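Local atomic coordinates of GTPase-activating protein BEM3 (Saccharomyces cerevisiae S288C, PDB entry 6FSF), a protein that acts as a GTPase-activating protein for Cdc42 and, less efficiently, Rho1, this piece holding its tandem PX and PH domains. Residues F201-G206 and Y224-T229; I39-R44 and F51-S56. All blocks are in the same frame, centred on the assembly; numbering follows the deposited sequence.

In the fold
Contact 2 lies in the PX domain, where strands 35-43 and 49-55 form a hairpin; contact 1 lies in the PH domain, where the loop before strand 206-211 meets the end of strand 221-226. Both are largely buried, yet they share no strand or helix, and their nearest atoms stay about 10 Å apart. Contact 2 is regular antiparallel sheet with isoleucines laid on phenylalanine rings, and helix 115-125 packs on Phe53 at the face of the rings. Contact 1 has a single backbone hydrogen bond and otherwise small or polar groups, and it sits at the seam between the domains: Asn205 and Glu228 reach polar partners of the PX part.

Contact 1. Residues F201-G206 and Y224-T229; sequences FGTRNG and YICTET
One backbone hydrogen bond links the two segments: Thr227 N gives its hydrogen to Asn205 O over 3.2 Å, the donor standing 40° above the carbonyl plane. Weaker CH contacts flank it, Cys226 CA facing the same oxygen and Gly206 CA 3.2 Å from Ile225 O. Gly206 and Cys226 form an antiparallel non-hydrogen-bonded pair, and a side chain at Gly206 would run into Cys226 SG. Arg204 O lies 3.2 Å from Cys226 CB; Thr203 CG2 and Gly206 CA border SG. Gly206 opens strand 206-211 beside Cys226 of strand 221-226, whose chain runs on into helix 230-240, the C-terminal helix characteristic of the PH fold. Among the polar side chains, Thr227 OG1 donates to Thr229 O at 2.8 Å, bridging the turn into that helix, where Thr229 OG1 caps Glu232 N. Asn205, with CG anti to the carbonyl carbon (chi1 -52°), lays its amide beside this turn, ND2 3.3 Å from Thr229 C and donating to Asp94 OD1 of helix 90-107. An alanine in place of Asn205 would probably leave Asp94 without this donor and open a gap beside Thr229. Glu228 hydrogen-bonds Ser25 OG through OE1 and Thr26 N through OE2, both on strand 19-29.

Contact 2. Residues I39-R44 and F51-S56; sequences IAIIDR and FKFSKS
Ile39 and Phe53 exchange two backbone hydrogen bonds of 3.0 Å, Ile39 N to Phe53 O and Phe53 N to Ile39 O, and Ile41 N to Phe51 O adds a third, nearly straight, the N-to-C directions of 39-43 and 51-55 making 154°. Between these pairs, Ala40 faces Lys52 across a non-hydrogen-bonded position. Both phenylalanines hold CG between the backbone N and the carbonyl carbon (chi1 near 60°), which starts the rings toward strand 39-43, Phe53 against Ile39 and Phe51 against Ile41. Ile39 CB sits over one face of the Phe53 ring, 4.0 Å from its centroid and offset toward the rim, while Ile39 CG2 reaches Phe53 CZ at 3.6 Å. Ile41 instead lies alongside Phe51, pointing the same way, with CB over the ring face 3.9 Å from the centroid. Ile41 CG1 also touches the rim of Phe53, in the ring plane and 3.8 Å from CE2. Phe124 and Ile125 of helix 115-125 touch Phe53, and Phe10 meets Phe51 edge-to-face. On the face of Ala40 and Lys52, the lysine chain leads away and NZ forms a salt bridge with Glu49. An antiparallel meander of strands 19-29, 35-43 and 49-55, packed against helices, is characteristic of the PX fold.

Contact 1. Residues F201-G206 and Y224-T229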
loop_
_atom_site.group_PDB
_atom_site.type_symbol
_atom_site.label_atom_id
_atom_site.label_comp_id
_atom_site.label_asym_id
_atom_site.label_seq_id
_atom_site.Cartn_x
_atom_site.Cartn_y
_atom_site.Cartn_z
ATOM N N PHE A 201 -17.555 0.280 -11.583
ATOM C CA PHE A 201 -16.546 -0.638 -11.074
ATOM C C PHE A 201 -15.613 0.001 -10.056
ATOM O O PHE A 201 -14.747 -0.691 -9.513
ATOM C CB PHE A 201 -15.721 -1.213 -12.232
ATOM C CG PHE A 201 -16.550 -1.820 -13.326
ATOM C CD1 PHE A 201 -17.223 -3.012 -13.122
ATOM C CD2 PHE A 201 -16.645 -1.204 -14.562
ATOM C CE1 PHE A 201 -17.983 -3.575 -14.127
ATOM C CE2 PHE A 201 -17.402 -1.763 -15.574
ATOM C CZ PHE A 201 -18.072 -2.950 -15.356
ATOM N N GLY A 202 -15.762 1.294 -9.778
ATOM C CA GLY A 202 -14.857 1.962 -8.864
ATOM C C GLY A 202 -13.476 2.182 -9.438
ATOM O O GLY A 202 -12.497 2.232 -8.682
ATOM N N THR A 203 -13.374 2.311 -10.761
ATOM C CA THR A 203 -12.083 2.485 -11.409
ATOM C C THR A 203 -11.421 3.777 -10.949
ATOM O O THR A 203 -12.073 4.818 -10.814
ATOM C CB THR A 203 -12.263 2.487 -12.927
ATOM O OG1 THR A 203 -12.853 1.250 -13.342
ATOM C CG2 THR A 203 -10.917 2.644 -13.626
ATOM N N ARG A 204 -10.116 3.698 -10.694
ATOM C CA ARG A 204 -9.347 4.856 -10.275
ATOM C C ARG A 204 -7.877 4.579 -10.547
ATOM O O ARG A 204 -7.408 3.457 -10.345
ATOM C CB ARG A 204 -9.575 5.177 -8.796
ATOM C CG ARG A 204 -8.962 6.482 -8.347
ATOM C CD ARG A 204 -9.573 6.945 -7.041
ATOM N NE ARG A 204 -9.126 8.288 -6.687
ATOM C CZ ARG A 204 -9.551 9.394 -7.287
ATOM N NH1 ARG A 204 -10.427 9.316 -8.281
ATOM N NH2 ARG A 204 -9.095 10.577 -6.899
ATOM N N ASN A 205 -7.162 5.610 -11.005
ATOM C CA ASN A 205 -5.766 5.474 -11.420
ATOM C C ASN A 205 -5.620 4.360 -12.451
ATOM O O ASN A 205 -4.650 3.601 -12.447
ATOM C CB ASN A 205 -4.855 5.216 -10.217
ATOM C CG ASN A 205 -5.039 6.236 -9.115
ATOM O OD1 ASN A 205 -5.242 7.423 -9.375
ATOM N ND2 ASN A 205 -4.971 5.778 -7.873
ATOM N N GLY A 206 -6.603 4.256 -13.343
ATOM C CA GLY A 206 -6.684 3.110 -14.223
ATOM C C GLY A 206 -6.390 3.383 -15.682
ATOM O O GLY A 206 -6.434 4.529 -16.140
ATOM N N TYR A 224 -8.181 -4.270 -17.846
ATOM C CA TYR A 224 -8.297 -3.038 -17.074
ATOM C C TYR A 224 -7.383 -3.135 -15.858
ATOM O O TYR A 224 -7.507 -4.067 -15.055
ATOM C CB TYR A 224 -9.746 -2.792 -16.657
ATOM C CG TYR A 224 -10.684 -2.644 -17.833
ATOM C CD1 TYR A 224 -10.982 -1.394 -18.358
ATOM C CD2 TYR A 224 -11.260 -3.760 -18.430
ATOM C CE1 TYR A 224 -11.835 -1.256 -19.439
ATOM C CE2 TYR A 224 -12.112 -3.631 -19.511
ATOM C CZ TYR A 224 -12.397 -2.378 -20.010
ATOM O OH TYR A 224 -13.245 -2.244 -21.086
ATOM N N ILE A 225 -6.461 -2.182 -15.729
ATOM C CA ILE A 225 -5.422 -2.221 -14.710
ATOM C C ILE A 225 -5.403 -0.887 -13.976
ATOM O O ILE A 225 -5.396 0.175 -14.608
ATOM C CB ILE A 225 -4.040 -2.521 -15.324
ATOM C CG1 ILE A 225 -4.059 -3.876 -16.033
ATOM C CG2 ILE A 225 -2.960 -2.483 -14.255
ATOM C CD1 ILE A 225 -2.927 -4.068 -17.015
ATOM N N CYS A 226 -5.388 -0.944 -12.647
ATOM C CA CYS A 226 -5.320 0.240 -11.807
ATOM C C CYS A 226 -4.131 0.132 -10.862
ATOM O O CYS A 226 -3.758 -0.962 -10.429
ATOM C CB CYS A 226 -6.609 0.426 -10.997
ATOM S SG CYS A 226 -8.097 0.665 -11.988
ATOM N N THR A 227 -3.534 1.278 -10.554
ATOM C CA THR A 227 -2.473 1.364 -9.563
ATOM C C THR A 227 -3.034 1.883 -8.244
ATOM O O THR A 227 -4.163 2.367 -8.165
ATOM C CB THR A 227 -1.338 2.268 -10.053
ATOM O OG1 THR A 227 -1.877 3.496 -10.559
ATOM C CG2 THR A 227 -0.534 1.579 -11.148
ATOM N N GLU A 228 -2.221 1.778 -7.193
ATOM C CA GLU A 228 -2.663 2.220 -5.877
ATOM C C GLU A 228 -2.653 3.738 -5.744
ATOM O O GLU A 228 -3.427 4.289 -4.953
ATOM C CB GLU A 228 -1.793 1.588 -4.790
ATOM C CG GLU A 228 -1.945 0.081 -4.691
ATOM C CD GLU A 228 -1.200 -0.498 -3.509
ATOM O OE1 GLU A 228 -0.100 -1.055 -3.710
ATOM O OE2 GLU A 228 -1.713 -0.385 -2.376
ATOM N N THR A 229 -1.799 4.423 -6.499
ATOM C CA THR A 229 -1.720 5.874 -6.473
ATOM C C THR A 229 -1.750 6.411 -7.897
ATOM O O THR A 229 -1.497 5.686 -8.864
ATOM C CB THR A 229 -0.448 6.368 -5.765
ATOM O OG1 THR A 229 0.705 5.967 -6.516
ATOM C CG2 THR A 229 -0.356 5.795 -4.358
#

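Contact 2. Residues I39-R44 and F51-S56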
loop_
_atom_site.group_PDB
_atom_site.type_symbol
_atom_site.label_atom_id
_atom_site.label_comp_id
_atom_site.label_asym_id
_atom_site.label_seq_id
_atom_site.Cartn_x
_atom_site.Cartn_y
_atom_site.Cartn_z
ATOM N N ILE A 39 4.820 -0.405 5.188
ATOM C CA ILE A 39 5.095 0.909 5.756
ATOM C C ILE A 39 6.600 1.132 5.773
ATOM O O ILE A 39 7.358 0.256 6.205
ATOM C CB ILE A 39 4.517 1.044 7.178
ATOM C CG1 ILE A 39 3.003 0.859 7.158
ATOM C CG2 ILE A 39 4.897 2.389 7.784
ATOM C CD1 ILE A 39 2.402 0.682 8.525
ATOM N N ALA A 40 7.028 2.309 5.323
ATOM C CA ALA A 40 8.438 2.666 5.291
ATOM C C ALA A 40 8.747 3.675 6.387
ATOM O O ALA A 40 7.990 4.626 6.603
ATOM C CB ALA A 40 8.825 3.236 3.927
ATOM N N ILE A 41 9.864 3.459 7.077
ATOM C CA ILE A 41 10.354 4.363 8.111
ATOM C C ILE A 41 11.587 5.070 7.566
ATOM O O ILE A 41 12.519 4.418 7.079
ATOM C CB ILE A 41 10.671 3.611 9.415
ATOM C CG1 ILE A 41 9.389 3.049 10.028
ATOM C CG2 ILE A 41 11.363 4.530 10.406
ATOM C CD1 ILE A 41 8.410 4.113 10.471
ATOM N N ILE A 42 11.589 6.399 7.645
ATOM C CA ILE A 42 12.575 7.231 6.967
ATOM C C ILE A 42 13.210 8.176 7.980
ATOM O O ILE A 42 12.505 8.809 8.773
ATOM C CB ILE A 42 11.935 8.021 5.807
ATOM C CG1 ILE A 42 11.534 7.067 4.681
ATOM C CG2 ILE A 42 12.881 9.101 5.302
ATOM C CD1 ILE A 42 10.225 7.427 4.007
ATOM N N ASP A 43 14.539 8.264 7.954
ATOM C CA ASP A 43 15.245 9.226 8.789
ATOM C C ASP A 43 15.019 10.634 8.255
ATOM O O ASP A 43 15.250 10.904 7.074
ATOM C CB ASP A 43 16.741 8.903 8.834
ATOM C CG ASP A 43 17.536 9.928 9.625
ATOM O OD1 ASP A 43 18.325 10.682 9.012
ATOM O OD2 ASP A 43 17.370 9.984 10.860
ATOM N N ARG A 44 14.570 11.531 9.135
ATOM C CA ARG A 44 14.156 12.867 8.709
ATOM C C ARG A 44 15.310 13.648 8.088
ATOM O O ARG A 44 15.181 14.198 6.989
ATOM C CB ARG A 44 13.580 13.632 9.899
ATOM C CG ARG A 44 13.163 15.061 9.590
ATOM C CD ARG A 44 11.664 15.162 9.376
ATOM N NE ARG A 44 10.928 14.741 10.564
ATOM C CZ ARG A 44 9.602 14.698 10.653
ATOM N NH1 ARG A 44 8.850 15.050 9.619
ATOM N NH2 ARG A 44 9.028 14.298 11.780
ATOM N N PHE A 51 14.172 1.294 7.046
ATOM C CA PHE A 51 13.647 -0.064 6.959
ATOM C C PHE A 51 12.177 -0.007 6.568
ATOM O O PHE A 51 11.557 1.059 6.552
ATOM C CB PHE A 51 13.832 -0.829 8.276
ATOM C CG PHE A 51 13.147 -0.194 9.456
ATOM C CD1 PHE A 51 13.786 0.782 10.205
ATOM C CD2 PHE A 51 11.872 -0.587 9.830
ATOM C CE1 PHE A 51 13.160 1.364 11.296
ATOM C CE2 PHE A 51 11.241 -0.010 10.919
ATOM C CZ PHE A 51 11.887 0.968 11.652
ATOM N N LYS A 52 11.631 -1.178 6.244
ATOM C CA LYS A 52 10.207 -1.350 5.996
ATOM C C LYS A 52 9.675 -2.473 6.876
ATOM O O LYS A 52 10.424 -3.335 7.342
ATOM C CB LYS A 52 9.909 -1.681 4.527
ATOM C CG LYS A 52 10.548 -0.757 3.514
ATOM C CD LYS A 52 10.091 -1.127 2.112
ATOM C CE LYS A 52 11.023 -0.575 1.053
ATOM N NZ LYS A 52 12.396 -1.136 1.215
ATOM N N PHE A 53 8.364 -2.461 7.093
ATOM C CA PHE A 53 7.706 -3.547 7.800
ATOM C C PHE A 53 6.302 -3.714 7.238
ATOM O O PHE A 53 5.793 -2.860 6.511
ATOM C CB PHE A 53 7.681 -3.310 9.316
ATOM C CG PHE A 53 6.920 -2.084 9.734
ATOM C CD1 PHE A 53 5.598 -2.177 10.131
ATOM C CD2 PHE A 53 7.532 -0.841 9.747
ATOM C CE1 PHE A 53 4.892 -1.051 10.525
ATOM C CE2 PHE A 53 6.833 0.291 10.138
ATOM C CZ PHE A 53 5.512 0.182 10.529
ATOM N N SER A 54 5.681 -4.839 7.582
ATOM C CA SER A 54 4.388 -5.216 7.033
ATOM C C SER A 54 3.456 -5.602 8.168
ATOM O O SER A 54 3.852 -6.337 9.077
ATOM C CB SER A 54 4.533 -6.376 6.045
ATOM O OG SER A 54 3.276 -6.747 5.512
ATOM N N LYS A 55 2.224 -5.106 8.118
ATOM C CA LYS A 55 1.226 -5.408 9.133
ATOM C C LYS A 55 -0.114 -5.647 8.461
ATOM O O LYS A 55 -0.488 -4.924 7.533
ATOM C CB LYS A 55 1.086 -4.267 10.151
ATOM C CG LYS A 55 2.364 -3.908 10.887
ATOM C CD LYS A 55 2.746 -4.975 11.896
ATOM C CE LYS A 55 3.988 -4.567 12.664
ATOM N NZ LYS A 55 4.340 -5.548 13.727
ATOM N N SER A 56 -0.833 -6.662 8.931
ATOM C CA SER A 56 -2.218 -6.828 8.528
ATOM C C SER A 56 -3.068 -5.718 9.139
ATOM O O SER A 56 -2.675 -5.060 10.107
ATOM C CB SER A 56 -2.750 -8.196 8.959
ATOM O OG SER A 56 -2.965 -8.242 10.360
#